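Local structure of phosphoserine aminotransferase (Bacillus circulans, 1BT4) at residues D115-A120 against E135-D140; G171-D176 against N185-V190; L178-D183 against G262-N267. The protein catalyses the reversible, pyridoxal-phosphate-dependent transamination between phosphoserine and 3-phosphohydroxypyruvate, with 2-oxoglutarate and glutamate as the other pair, and acts likewise on phosphohydroxythreonine. One frame throughout, in Å; residues are numbered along the deposited sequence.

Contact 1 (D115-A120 against E135-D140)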
ATOM      1  N   ASP A 115       2.975 -25.229 -13.833  1.00 16.80           N
ATOM      2  CA  ASP A 115       2.798 -25.487 -15.257  1.00 16.80           C
ATOM      3  C   ASP A 115       1.843 -24.489 -15.845  1.00 16.80           C
ATOM      4  O   ASP A 115       0.767 -24.258 -15.295  1.00 16.80           O
ATOM      5  CB  ASP A 115       2.245 -26.886 -15.499  1.00 22.25           C
ATOM      6  CG  ASP A 115       3.109 -27.973 -14.896  1.00 22.25           C
ATOM      7  OD1 ASP A 115       4.324 -27.753 -14.683  1.00 22.25           O
ATOM      8  OD2 ASP A 115       2.555 -29.065 -14.641  1.00 22.25           O
ATOM      9  N   THR A 116       2.215 -23.956 -17.003  1.00 15.37           N
ATOM     10  CA  THR A 116       1.420 -22.951 -17.680  1.00 15.37           C
ATOM     11  C   THR A 116       1.111 -23.371 -19.116  1.00 15.37           C
ATOM     12  O   THR A 116       1.766 -24.255 -19.668  1.00 15.37           O
ATOM     13  CB  THR A 116       2.172 -21.607 -17.696  1.00 16.93           C
ATOM     14  OG1 THR A 116       3.424 -21.777 -18.372  1.00 16.93           O
ATOM     15  CG2 THR A 116       2.439 -21.106 -16.268  1.00 16.93           C
ATOM     16  N   HIS A 117       0.104 -22.729 -19.707  1.00 19.13           N
ATOM     17  CA  HIS A 117      -0.315 -23.008 -21.083  1.00 19.13           C
ATOM     18  C   HIS A 117      -0.944 -21.764 -21.729  1.00 19.13           C
ATOM     19  O   HIS A 117      -1.777 -21.091 -21.122  1.00 19.13           O
ATOM     20  CB  HIS A 117      -1.311 -24.187 -21.110  1.00 16.56           C
ATOM     21  CG  HIS A 117      -1.872 -24.487 -22.466  1.00 16.56           C
ATOM     22  ND1 HIS A 117      -3.205 -24.360 -22.794  1.00 16.56           N
ATOM     23  CD2 HIS A 117      -1.253 -24.893 -23.603  1.00 16.56           C
ATOM     24  CE1 HIS A 117      -3.347 -24.682 -24.091  1.00 16.56           C
ATOM     25  NE2 HIS A 117      -2.191 -25.014 -24.631  1.00 16.56           N
ATOM     26  N   VAL A 118      -0.498 -21.443 -22.942  1.00 19.44           N
ATOM     27  CA  VAL A 118      -1.015 -20.309 -23.706  1.00 19.44           C
ATOM     28  C   VAL A 118      -2.271 -20.772 -24.452  1.00 19.44           C
ATOM     29  O   VAL A 118      -2.176 -21.506 -25.448  1.00 19.44           O
ATOM     30  CB  VAL A 118       0.065 -19.784 -24.699  1.00 13.29           C
ATOM     31  CG1 VAL A 118      -0.543 -18.836 -25.741  1.00 13.29           C
ATOM     32  CG2 VAL A 118       1.168 -19.085 -23.923  1.00 13.29           C
ATOM     33  N   ALA A 119      -3.433 -20.365 -23.937  1.00 12.90           N
ATOM     34  CA  ALA A 119      -4.746 -20.724 -24.482  1.00 12.90           C
ATOM     35  C   ALA A 119      -5.111 -20.071 -25.818  1.00 12.90           C
ATOM     36  O   ALA A 119      -5.944 -20.584 -26.569  1.00 12.90           O
ATOM     37  CB  ALA A 119      -5.828 -20.425 -23.450  1.00 17.89           C
ATOM     38  N   ALA A 120      -4.551 -18.893 -26.061  1.00 15.75           N
ATOM     39  CA  ALA A 120      -4.767 -18.145 -27.292  1.00 15.75           C
ATOM     40  C   ALA A 120      -3.726 -17.055 -27.263  1.00 15.75           C
ATOM     41  O   ALA A 120      -3.251 -16.676 -26.190  1.00 15.75           O
ATOM     42  CB  ALA A 120      -6.153 -17.550 -27.334  1.00 18.35           C
ATOM     43  N   GLU A 135     -11.273 -18.992 -30.662  1.00 35.22           N
ATOM     44  CA  GLU A 135      -9.865 -19.393 -30.761  1.00 35.22           C
ATOM     45  C   GLU A 135      -9.256 -19.829 -29.426  1.00 35.22           C
ATOM     46  O   GLU A 135      -8.183 -20.439 -29.393  1.00 35.22           O
ATOM     47  CB  GLU A 135      -9.032 -18.229 -31.309  1.00 45.85           C
ATOM     48  CG  GLU A 135      -9.459 -17.689 -32.676  1.00 45.85           C
ATOM     49  CD  GLU A 135      -8.755 -16.381 -33.041  1.00 45.85           C
ATOM     50  OE1 GLU A 135      -7.611 -16.150 -32.582  1.00 45.85           O
ATOM     51  OE2 GLU A 135      -9.352 -15.575 -33.784  1.00 45.85           O
ATOM     52  N   ILE A 136      -9.925 -19.480 -28.329  1.00 36.92           N
ATOM     53  CA  ILE A 136      -9.451 -19.815 -26.990  1.00 36.92           C
ATOM     54  C   ILE A 136      -9.584 -21.308 -26.696  1.00 36.92           C
ATOM     55  O   ILE A 136     -10.686 -21.848 -26.588  1.00 36.92           O
ATOM     56  CB  ILE A 136     -10.159 -18.951 -25.911  1.00 34.40           C
ATOM     57  CG1 ILE A 136      -9.910 -17.464 -26.209  1.00 34.40           C
ATOM     58  CG2 ILE A 136      -9.628 -19.288 -24.526  1.00 34.40           C
ATOM     59  CD1 ILE A 136     -10.592 -16.497 -25.268  1.00 34.40           C
ATOM     60  N   GLN A 137      -8.431 -21.963 -26.610  1.00 44.83           N
ATOM     61  CA  GLN A 137      -8.327 -23.396 -26.354  1.00 44.83           C
ATOM     62  C   GLN A 137      -8.008 -23.687 -24.890  1.00 44.83           C
ATOM     63  O   GLN A 137      -6.890 -23.446 -24.428  1.00 44.83           O
ATOM     64  CB  GLN A 137      -7.230 -23.984 -27.249  1.00 66.61           C
ATOM     65  CG  GLN A 137      -6.847 -25.419 -26.940  1.00 66.61           C
ATOM     66  CD  GLN A 137      -5.538 -25.804 -27.590  1.00 66.61           C
ATOM     67  OE1 GLN A 137      -5.511 -26.269 -28.734  1.00 66.61           O
ATOM     68  NE2 GLN A 137      -4.435 -25.592 -26.870  1.00 66.61           N
ATOM     69  N   LEU A 138      -8.981 -24.241 -24.173  1.00 43.37           N
ATOM     70  CA  LEU A 138      -8.797 -24.561 -22.760  1.00 43.37           C
ATOM     71  C   LEU A 138      -8.455 -26.037 -22.557  1.00 43.37           C
ATOM     72  O   LEU A 138      -8.916 -26.902 -23.309  1.00 43.37           O
ATOM     73  CB  LEU A 138     -10.069 -24.215 -21.978  1.00 32.08           C
ATOM     74  CG  LEU A 138      -9.880 -23.460 -20.662  1.00 32.08           C
ATOM     75  CD1 LEU A 138      -9.430 -22.066 -20.984  1.00 32.08           C
ATOM     76  CD2 LEU A 138     -11.177 -23.419 -19.869  1.00 32.08           C
ATOM     77  N   GLN A 139      -7.642 -26.317 -21.541  1.00 55.19           N
ATOM     78  CA  GLN A 139      -7.259 -27.693 -21.234  1.00 55.19           C
ATOM     79  C   GLN A 139      -8.192 -28.351 -20.219  1.00 55.19           C
ATOM     80  O   GLN A 139      -8.890 -27.672 -19.456  1.00 55.19           O
ATOM     81  CB  GLN A 139      -5.808 -27.767 -20.751  1.00 52.99           C
ATOM     82  CG  GLN A 139      -4.802 -27.370 -21.810  1.00 52.99           C
ATOM     83  CD  GLN A 139      -3.439 -27.992 -21.578  1.00 52.99           C
ATOM     84  OE1 GLN A 139      -2.526 -27.346 -21.058  1.00 52.99           O
ATOM     85  NE2 GLN A 139      -3.293 -29.255 -21.968  1.00 52.99           N
ATOM     86  N   ASP A 140      -8.197 -29.681 -20.224  1.00 46.53           N
ATOM     87  CA  ASP A 140      -9.036 -30.466 -19.328  1.00 46.53           C
ATOM     88  C   ASP A 140      -8.583 -30.349 -17.869  1.00 46.53           C
ATOM     89  O   ASP A 140      -9.397 -30.441 -16.946  1.00 46.53           O
ATOM     90  CB  ASP A 140      -9.024 -31.930 -19.782  1.00 55.42           C
ATOM     91  CG  ASP A 140     -10.026 -32.797 -19.027  1.00 55.42           C
ATOM     92  OD1 ASP A 140     -11.228 -32.447 -18.996  1.00 55.42           O
ATOM     93  OD2 ASP A 140      -9.607 -33.849 -18.488  1.00 55.42           O
TER

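Contact 2 (G171-D176 against N185-V190). With PLP (pyridoxal-5'-phosphate), chain B.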
ATOM      1  N   GLY A 171      -9.566 -12.303 -14.383  1.00 18.42           N
ATOM      2  CA  GLY A 171      -9.249 -11.189 -15.256  1.00 18.42           C
ATOM      3  C   GLY A 171      -8.605  -9.971 -14.628  1.00 18.42           C
ATOM      4  O   GLY A 171      -9.045  -9.468 -13.592  1.00 18.42           O
ATOM      5  N   ASP A 172      -7.530  -9.515 -15.260  1.00 10.90           N
ATOM      6  CA  ASP A 172      -6.809  -8.331 -14.816  1.00 10.90           C
ATOM      7  C   ASP A 172      -7.569  -7.140 -15.410  1.00 10.90           C
ATOM      8  O   ASP A 172      -7.552  -6.922 -16.631  1.00 10.90           O
ATOM      9  CB  ASP A 172      -5.373  -8.367 -15.348  1.00 16.21           C
ATOM     10  CG  ASP A 172      -4.542  -7.189 -14.888  1.00 16.21           C
ATOM     11  OD1 ASP A 172      -5.090  -6.211 -14.321  1.00 16.21           O
ATOM     12  OD2 ASP A 172      -3.313  -7.252 -15.095  1.00 16.21           O
ATOM     13  N   MET A 173      -8.264  -6.402 -14.547  1.00 20.77           N
ATOM     14  CA  MET A 173      -9.041  -5.247 -14.988  1.00 20.77           C
ATOM     15  C   MET A 173      -8.491  -3.941 -14.450  1.00 20.77           C
ATOM     16  O   MET A 173      -9.233  -2.965 -14.308  1.00 20.77           O
ATOM     17  CB  MET A 173     -10.511  -5.393 -14.577  1.00 15.14           C
ATOM     18  CG  MET A 173     -11.258  -6.488 -15.315  1.00 15.14           C
ATOM     19  SD  MET A 173     -12.989  -6.567 -14.827  1.00 15.14           S
ATOM     20  CE  MET A 173     -13.660  -7.732 -16.046  1.00 15.14           C
ATOM     21  N   SER A 174      -7.188  -3.912 -14.186  1.00 14.97           N
ATOM     22  CA  SER A 174      -6.541  -2.718 -13.659  1.00 14.97           C
ATOM     23  C   SER A 174      -6.924  -1.440 -14.391  1.00 14.97           C
ATOM     24  O   SER A 174      -7.361  -0.477 -13.761  1.00 14.97           O
ATOM     25  CB  SER A 174      -5.020  -2.867 -13.676  1.00 14.45           C
ATOM     26  OG  SER A 174      -4.585  -3.921 -12.835  1.00 14.45           O
ATOM     27  N   SER A 175      -6.849  -1.461 -15.719  1.00 14.39           N
ATOM     28  CA  SER A 175      -7.151  -0.266 -16.495  1.00 14.39           C
ATOM     29  C   SER A 175      -8.572  -0.031 -17.018  1.00 14.39           C
ATOM     30  O   SER A 175      -8.827   0.996 -17.641  1.00 14.39           O
ATOM     31  CB  SER A 175      -6.111  -0.065 -17.609  1.00 16.94           C
ATOM     32  OG  SER A 175      -6.144  -1.121 -18.547  1.00 16.94           O
ATOM     33  N   ASP A 176      -9.503  -0.953 -16.791  1.00 16.88           N
ATOM     34  CA  ASP A 176     -10.868  -0.696 -17.249  1.00 16.88           C
ATOM     35  C   ASP A 176     -11.981  -1.061 -16.277  1.00 16.88           C
ATOM     36  O   ASP A 176     -13.158  -0.926 -16.603  1.00 16.88           O
ATOM     37  CB  ASP A 176     -11.131  -1.266 -18.654  1.00 10.18           C
ATOM     38  CG  ASP A 176     -11.371  -2.769 -18.671  1.00 10.18           C
ATOM     39  OD1 ASP A 176     -11.179  -3.450 -17.642  1.00 10.18           O
ATOM     40  OD2 ASP A 176     -11.763  -3.275 -19.747  1.00 10.18           O
ATOM     41  N   ASN A 185     -20.720 -12.696 -12.626  1.00 20.39           N
ATOM     42  CA  ASN A 185     -20.970 -14.125 -12.475  1.00 20.39           C
ATOM     43  C   ASN A 185     -20.117 -14.961 -13.417  1.00 20.39           C
ATOM     44  O   ASN A 185     -19.890 -16.139 -13.168  1.00 20.39           O
ATOM     45  CB  ASN A 185     -22.459 -14.432 -12.675  1.00 12.51           C
ATOM     46  CG  ASN A 185     -23.328 -13.812 -11.594  1.00 12.51           C
ATOM     47  OD1 ASN A 185     -23.123 -14.047 -10.402  1.00 12.51           O
ATOM     48  ND2 ASN A 185     -24.300 -13.008 -12.004  1.00 12.51           N
ATOM     49  N   GLN A 186     -19.646 -14.347 -14.500  1.00 19.34           N
ATOM     50  CA  GLN A 186     -18.784 -15.041 -15.458  1.00 19.34           C
ATOM     51  C   GLN A 186     -17.387 -15.296 -14.883  1.00 19.34           C
ATOM     52  O   GLN A 186     -16.686 -16.198 -15.329  1.00 19.34           O
ATOM     53  CB  GLN A 186     -18.596 -14.206 -16.724  1.00 27.06           C
ATOM     54  CG  GLN A 186     -19.733 -14.209 -17.695  1.00 27.06           C
ATOM     55  CD  GLN A 186     -19.344 -13.521 -18.987  1.00 27.06           C
ATOM     56  OE1 GLN A 186     -19.131 -12.311 -19.010  1.00 27.06           O
ATOM     57  NE2 GLN A 186     -19.206 -14.294 -20.060  1.00 27.06           N
ATOM     58  N   PHE A 187     -16.987 -14.478 -13.910  1.00 15.43           N
ATOM     59  CA  PHE A 187     -15.667 -14.573 -13.303  1.00 15.43           C
ATOM     60  C   PHE A 187     -15.598 -15.239 -11.947  1.00 15.43           C
ATOM     61  O   PHE A 187     -16.553 -15.236 -11.175  1.00 15.43           O
ATOM     62  CB  PHE A 187     -15.045 -13.184 -13.164  1.00  7.94           C
ATOM     63  CG  PHE A 187     -14.714 -12.531 -14.469  1.00  7.94           C
ATOM     64  CD1 PHE A 187     -15.709 -11.937 -15.231  1.00  7.94           C
ATOM     65  CD2 PHE A 187     -13.399 -12.499 -14.933  1.00  7.94           C
ATOM     66  CE1 PHE A 187     -15.410 -11.315 -16.440  1.00  7.94           C
ATOM     67  CE2 PHE A 187     -13.085 -11.879 -16.145  1.00  7.94           C
ATOM     68  CZ  PHE A 187     -14.090 -11.287 -16.900  1.00  7.94           C
ATOM     69  N   GLY A 188     -14.424 -15.788 -11.661  1.00 16.02           N
ATOM     70  CA  GLY A 188     -14.181 -16.415 -10.382  1.00 16.02           C
ATOM     71  C   GLY A 188     -13.434 -15.381  -9.563  1.00 16.02           C
ATOM     72  O   GLY A 188     -13.702 -15.191  -8.371  1.00 16.02           O
ATOM     73  N   LEU A 189     -12.507 -14.691 -10.225  1.00 13.14           N
ATOM     74  CA  LEU A 189     -11.704 -13.665  -9.585  1.00 13.14           C
ATOM     75  C   LEU A 189     -11.361 -12.547 -10.562  1.00 13.14           C
ATOM     76  O   LEU A 189     -10.854 -12.786 -11.664  1.00 13.14           O
ATOM     77  CB  LEU A 189     -10.424 -14.276  -9.005  1.00 11.36           C
ATOM     78  CG  LEU A 189      -9.602 -13.441  -8.015  1.00 11.36           C
ATOM     79  CD1 LEU A 189      -8.746 -14.351  -7.182  1.00 11.36           C
ATOM     80  CD2 LEU A 189      -8.751 -12.409  -8.716  1.00 11.36           C
ATOM     81  N   VAL A 190     -11.658 -11.324 -10.134  1.00 11.09           N
ATOM     82  CA  VAL A 190     -11.391 -10.107 -10.894  1.00 11.09           C
ATOM     83  C   VAL A 190     -10.479  -9.226 -10.029  1.00 11.09           C
ATOM     84  O   VAL A 190     -10.676  -9.134  -8.828  1.00 11.09           O
ATOM     85  CB  VAL A 190     -12.724  -9.372 -11.203  1.00 22.29           C
ATOM     86  CG1 VAL A 190     -12.494  -7.879 -11.406  1.00 22.29           C
ATOM     87  CG2 VAL A 190     -13.370  -9.970 -12.437  1.00 22.29           C
TER
HETATM   88  N1  PLP B 363      -1.888  -5.016 -15.180  1.00  2.00           N
HETATM   89  C2  PLP B 363      -2.572  -4.084 -15.889  1.00  2.00           C
HETATM   90  C2A PLP B 363      -3.518  -4.532 -16.959  1.00  2.00           C
HETATM   91  C3  PLP B 363      -2.357  -2.738 -15.567  1.00  2.00           C
HETATM   92  O3  PLP B 363      -2.992  -1.779 -16.256  1.00  2.00           O
HETATM   93  C4  PLP B 363      -1.463  -2.388 -14.538  1.00  2.00           C
HETATM   94  C4A PLP B 363      -1.360  -0.934 -14.141  1.00  2.00           C
HETATM   95  C5  PLP B 363      -0.759  -3.419 -13.842  1.00  2.00           C
HETATM   96  C6  PLP B 363      -1.008  -4.720 -14.193  1.00  2.00           C
HETATM   97  C5A PLP B 363       0.316  -3.163 -12.774  1.00  2.00           C
HETATM   98  O4P PLP B 363      -0.241  -2.467 -11.658  1.00  2.00           O
HETATM   99  P   PLP B 363       0.774  -2.115 -10.453  1.00  2.00           P
HETATM  100  O1P PLP B 363      -0.071  -1.600  -9.316  1.00  2.00           O
HETATM  101  O2P PLP B 363       1.831  -1.221 -11.030  1.00  2.00           O
HETATM  102  O3P PLP B 363       1.434  -3.469 -10.031  1.00  2.00           O

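Contact 3 (L178-D183 against G262-N267)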
ATOM      1  N   LEU A 178     -14.860  -0.926 -13.711  1.00 15.82           N
ATOM      2  CA  LEU A 178     -15.867   0.092 -13.402  1.00 15.82           C
ATOM      3  C   LEU A 178     -15.941   1.220 -14.430  1.00 15.82           C
ATOM      4  O   LEU A 178     -16.249   2.367 -14.088  1.00 15.82           O
ATOM      5  CB  LEU A 178     -15.643   0.675 -12.000  1.00 18.10           C
ATOM      6  CG  LEU A 178     -16.401   0.044 -10.831  1.00 18.10           C
ATOM      7  CD1 LEU A 178     -16.411  -1.484 -10.899  1.00 18.10           C
ATOM      8  CD2 LEU A 178     -15.773   0.536  -9.541  1.00 18.10           C
ATOM      9  N   SER A 179     -15.656   0.890 -15.685  1.00 12.26           N
ATOM     10  CA  SER A 179     -15.713   1.862 -16.769  1.00 12.26           C
ATOM     11  C   SER A 179     -16.870   1.484 -17.664  1.00 12.26           C
ATOM     12  O   SER A 179     -17.295   2.274 -18.504  1.00 12.26           O
ATOM     13  CB  SER A 179     -14.428   1.834 -17.589  1.00  2.00           C
ATOM     14  OG  SER A 179     -14.337   0.654 -18.367  1.00  2.00           O
ATOM     15  N   ARG A 180     -17.370   0.267 -17.451  1.00 19.32           N
ATOM     16  CA  ARG A 180     -18.468  -0.327 -18.214  1.00 19.32           C
ATOM     17  C   ARG A 180     -19.048  -1.507 -17.421  1.00 19.32           C
ATOM     18  O   ARG A 180     -18.312  -2.249 -16.762  1.00 19.32           O
ATOM     19  CB  ARG A 180     -17.929  -0.885 -19.536  1.00 27.49           C
ATOM     20  CG  ARG A 180     -16.811  -1.913 -19.308  1.00 27.49           C
ATOM     21  CD  ARG A 180     -16.433  -2.692 -20.545  1.00 27.49           C
ATOM     22  NE  ARG A 180     -15.243  -3.514 -20.307  1.00 27.49           N
ATOM     23  CZ  ARG A 180     -14.630  -4.238 -21.241  1.00 27.49           C
ATOM     24  NH1 ARG A 180     -15.099  -4.253 -22.485  1.00 27.49           N
ATOM     25  NH2 ARG A 180     -13.513  -4.899 -20.954  1.00 27.49           N
ATOM     26  N   PRO A 181     -20.368  -1.706 -17.485  1.00 15.37           N
ATOM     27  CA  PRO A 181     -20.974  -2.823 -16.754  1.00 15.37           C
ATOM     28  C   PRO A 181     -20.640  -4.185 -17.386  1.00 15.37           C
ATOM     29  O   PRO A 181     -20.437  -4.283 -18.599  1.00 15.37           O
ATOM     30  CB  PRO A 181     -22.474  -2.511 -16.839  1.00 29.43           C
ATOM     31  CG  PRO A 181     -22.600  -1.778 -18.152  1.00 29.43           C
ATOM     32  CD  PRO A 181     -21.394  -0.861 -18.120  1.00 29.43           C
ATOM     33  N   PHE A 182     -20.542  -5.218 -16.547  1.00 17.90           N
ATOM     34  CA  PHE A 182     -20.250  -6.579 -17.002  1.00 17.90           C
ATOM     35  C   PHE A 182     -20.852  -7.586 -16.030  1.00 17.90           C
ATOM     36  O   PHE A 182     -21.195  -7.244 -14.896  1.00 17.90           O
ATOM     37  CB  PHE A 182     -18.734  -6.817 -17.151  1.00 20.58           C
ATOM     38  CG  PHE A 182     -17.979  -6.846 -15.844  1.00 20.58           C
ATOM     39  CD1 PHE A 182     -17.497  -5.675 -15.278  1.00 20.58           C
ATOM     40  CD2 PHE A 182     -17.760  -8.047 -15.179  1.00 20.58           C
ATOM     41  CE1 PHE A 182     -16.811  -5.697 -14.070  1.00 20.58           C
ATOM     42  CE2 PHE A 182     -17.070  -8.079 -13.965  1.00 20.58           C
ATOM     43  CZ  PHE A 182     -16.598  -6.903 -13.412  1.00 20.58           C
ATOM     44  N   ASP A 183     -21.000  -8.824 -16.485  1.00 21.39           N
ATOM     45  CA  ASP A 183     -21.566  -9.871 -15.646  1.00 21.39           C
ATOM     46  C   ASP A 183     -20.483 -10.528 -14.792  1.00 21.39           C
ATOM     47  O   ASP A 183     -19.741 -11.385 -15.274  1.00 21.39           O
ATOM     48  CB  ASP A 183     -22.283 -10.913 -16.515  1.00 38.80           C
ATOM     49  CG  ASP A 183     -23.192 -11.833 -15.708  1.00 38.80           C
ATOM     50  OD1 ASP A 183     -23.483 -11.521 -14.528  1.00 38.80           O
ATOM     51  OD2 ASP A 183     -23.624 -12.870 -16.264  1.00 38.80           O
ATOM     52  N   GLY A 262     -23.708   5.035 -16.920  1.00 21.58           N
ATOM     53  CA  GLY A 262     -23.558   6.459 -17.155  1.00 21.58           C
ATOM     54  C   GLY A 262     -22.127   6.778 -17.551  1.00 21.58           C
ATOM     55  O   GLY A 262     -21.891   7.457 -18.555  1.00 21.58           O
ATOM     56  N   VAL A 263     -21.161   6.285 -16.779  1.00 21.77           N
ATOM     57  CA  VAL A 263     -19.762   6.540 -17.107  1.00 21.77           C
ATOM     58  C   VAL A 263     -19.395   5.880 -18.423  1.00 21.77           C
ATOM     59  O   VAL A 263     -18.517   6.364 -19.129  1.00 21.77           O
ATOM     60  CB  VAL A 263     -18.790   6.083 -16.004  1.00 25.90           C
ATOM     61  CG1 VAL A 263     -19.078   6.836 -14.710  1.00 25.90           C
ATOM     62  CG2 VAL A 263     -18.874   4.576 -15.796  1.00 25.90           C
ATOM     63  N   GLN A 264     -20.091   4.800 -18.773  1.00 21.27           N
ATOM     64  CA  GLN A 264     -19.831   4.100 -20.027  1.00 21.27           C
ATOM     65  C   GLN A 264     -20.164   4.950 -21.245  1.00 21.27           C
ATOM     66  O   GLN A 264     -19.328   5.096 -22.134  1.00 21.27           O
ATOM     67  CB  GLN A 264     -20.600   2.785 -20.103  1.00 33.07           C
ATOM     68  CG  GLN A 264     -20.610   2.165 -21.492  1.00 33.07           C
ATOM     69  CD  GLN A 264     -20.988   0.703 -21.474  1.00 33.07           C
ATOM     70  OE1 GLN A 264     -22.118   0.342 -21.131  1.00 33.07           O
ATOM     71  NE2 GLN A 264     -20.039  -0.154 -21.829  1.00 33.07           N
ATOM     72  N   GLN A 265     -21.379   5.497 -21.299  1.00 26.51           N
ATOM     73  CA  GLN A 265     -21.754   6.325 -22.440  1.00 26.51           C
ATOM     74  C   GLN A 265     -20.934   7.612 -22.510  1.00 26.51           C
ATOM     75  O   GLN A 265     -20.675   8.117 -23.598  1.00 26.51           O
ATOM     76  CB  GLN A 265     -23.265   6.581 -22.503  1.00 45.26           C
ATOM     77  CG  GLN A 265     -23.898   7.122 -21.247  1.00 45.26           C
ATOM     78  CD  GLN A 265     -25.422   7.244 -21.361  1.00 45.26           C
ATOM     79  OE1 GLN A 265     -26.058   6.592 -22.204  1.00 45.26           O
ATOM     80  NE2 GLN A 265     -26.013   8.088 -20.508  1.00 45.26           N
ATOM     81  N   ALA A 266     -20.470   8.096 -21.358  1.00 19.33           N
ATOM     82  CA  ALA A 266     -19.630   9.292 -21.301  1.00 19.33           C
ATOM     83  C   ALA A 266     -18.219   8.970 -21.845  1.00 19.33           C
ATOM     84  O   ALA A 266     -17.662   9.733 -22.638  1.00 19.33           O
ATOM     85  CB  ALA A 266     -19.545   9.806 -19.873  1.00 13.66           C
ATOM     86  N   ASN A 267     -17.653   7.841 -21.412  1.00 19.26           N
ATOM     87  CA  ASN A 267     -16.336   7.395 -21.869  1.00 19.26           C
ATOM     88  C   ASN A 267     -16.397   7.044 -23.352  1.00 19.26           C
ATOM     89  O   ASN A 267     -15.392   7.136 -24.060  1.00 19.26           O
ATOM     90  CB  ASN A 267     -15.863   6.157 -21.090  1.00 15.84           C
ATOM     91  CG  ASN A 267     -15.561   6.453 -19.632  1.00 15.84           C
ATOM     92  OD1 ASN A 267     -15.320   7.597 -19.247  1.00 15.84           O
ATOM     93  ND2 ASN A 267     -15.572   5.410 -18.808  1.00 15.84           N
TER

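Contact 1 (D115-A120 against E135-D140)
Q137 and Q139 close on the imidazole of H117 from two directions. The amide oxygen of Q139 stands over one face of the ring, offset toward the rim, with OE1 of Q139 3.3 Å from CG of H117; the ring and this amide are steeply inclined to each other. Q137 instead comes in at the ring edge, its amide turned only 9° from the imidazole plane, which places its NE2 3.1 Å from CE1 of H117. The ring reaches both glutamines because CG of H117 lies anti to the backbone N (chi1 176°), extending the side chain toward 135-140. ND1 is hydrogen-bonded to N95 OD1 of strand 93-98, which would restrain the rotation of the ring. One backbone hydrogen bond joins the segments: Q137 N to A119 O, 2.8 Å long and nearly straight at the hydrogen (168°). Next to it, I136 packs its two branches on neighbouring alanines, CG1 lying 3.9 Å from CB of A120 and CG2 4.1 Å from CB of A119. L145 of strand 142-148 lies behind A119 and I136, while helix 101-113 packs on T116 and V118. The segments run nearly antiparallel in direction, yet 135-140 is not a regular strand: it is a connecting loop drawn along 116-121, an outermost strand of the mixed sheet of this class-V aminotransferase.

Contact 2 (G171-D176 against N185-V190)
G171 and V190 form a parallel beta bridge, CA to CA 5.0 Å, made on one side by G171 N donating to L189 O at 3.0 Å in the plane of that carbonyl; Y191 supplies the other backbone bond to G171. Beside the bridge, F187 sets its ring with G171 N near the ring plane, at the edge, 3.9 Å from CD2 of F187. CE2 of F187 also lies close to CA of G171, which has no side chain. M173 then bridges to both partners: its extended chain brings CE 3.7 Å from CZ of F187, and its SD meets CG1 of V190 at the same separation. The methionine and phenylalanine side chains approach from opposite directions, and F161 adds an edge-to-face contact on F187.

D172 directs its carboxylate the other way, toward the cofactor. With chi1 at -178° the carboxylate swings to the side opposite its own backbone nitrogen, which carries OD2 to within 2.7 Å of N1 of the pyridoxal phosphate. Its second oxygen, OD1, is gripped twice by S174: the hydroxyl OG donates to the syn lone pair at 2.8 Å, and the backbone N of S174 donates nearly along the C-O direction, forming an Asx turn. S174 also places CB 3.3 Å from C3 of the cofactor ring. With OD1 held by two donors and OD2 beside N1, the arrangement is consistent with the aspartate-pyridine pairing of aminotransferases, in which the carboxylate favours a protonated ring nitrogen and so strengthens the cofactor as an electron sink.

Contact 3 (L178-D183 against G262-N267)
S179 and Q264 meet where an irregular loop of the PLP-binding, class-V aminotransferase fold lies against helix 259-279. The closest CA atoms are those of R180 and Q264, 5.0 Å apart, and no hydrogen bond crosses between the segments. On the buried side, O of S179 faces the helix and receives a CA-H...O contact from CA of Q264 at 3.5 Å, with an angle of 130° at the hydrogen. CG2 of V263, in the cleft between its backbone N and carbonyl carbon, points at the loop and comes 3.8 Å from O of L178. One turn further along the helix, N267 brings ND2 to 3.9 Å from CB of S179. That amide is spoken for by N339 OD1, and N339 ND2 in turn donates to L178 O, so one asparagine links helix and loop from outside. The hydroxyl of S179 is likewise engaged elsewhere, with D176 O.

The solvent side, with P181 exposed and Q264 partly so, is less enclosed, though its atoms are as close. The chain of Q264 is extended, and its amide fits between two loop residues without bonding either. R180 leads its guanidinium away from the helix to a salt bridge with D176 and a hydrogen bond with F158 O, leaving its aliphatic root for the glutamine: NE2 of Q264 lies 3.2 Å from CB of R180. On the other arm of the same amide, the proline ring crosses the glutamine chain at about a right angle, with CD of P181 3.3 Å from OE1 of Q264.

Contact 1 closes along the chain before contact 2 opens, whereas the segments of contacts 2 and 3 alternate: 178-183 belongs to the connection between strands 169-172 and 189-193 that contact 2 brackets. Contacts 1 and 2 reach the same mixed sheet, contact 1 at an outermost strand within this chain, 116-121, with centres 18 Å apart. Contacts 1 and 3 lie 29 Å apart between centres and do not touch. Contact 3 lies 14 Å from contact 2 between centres, meeting it through F182, whose CZ is 3.9 Å from SD of M173. The connection thus leaves the sheet after D172, packs on helix 259-279 midway and returns at 189-193, while contact 1 lies far from the cofactor.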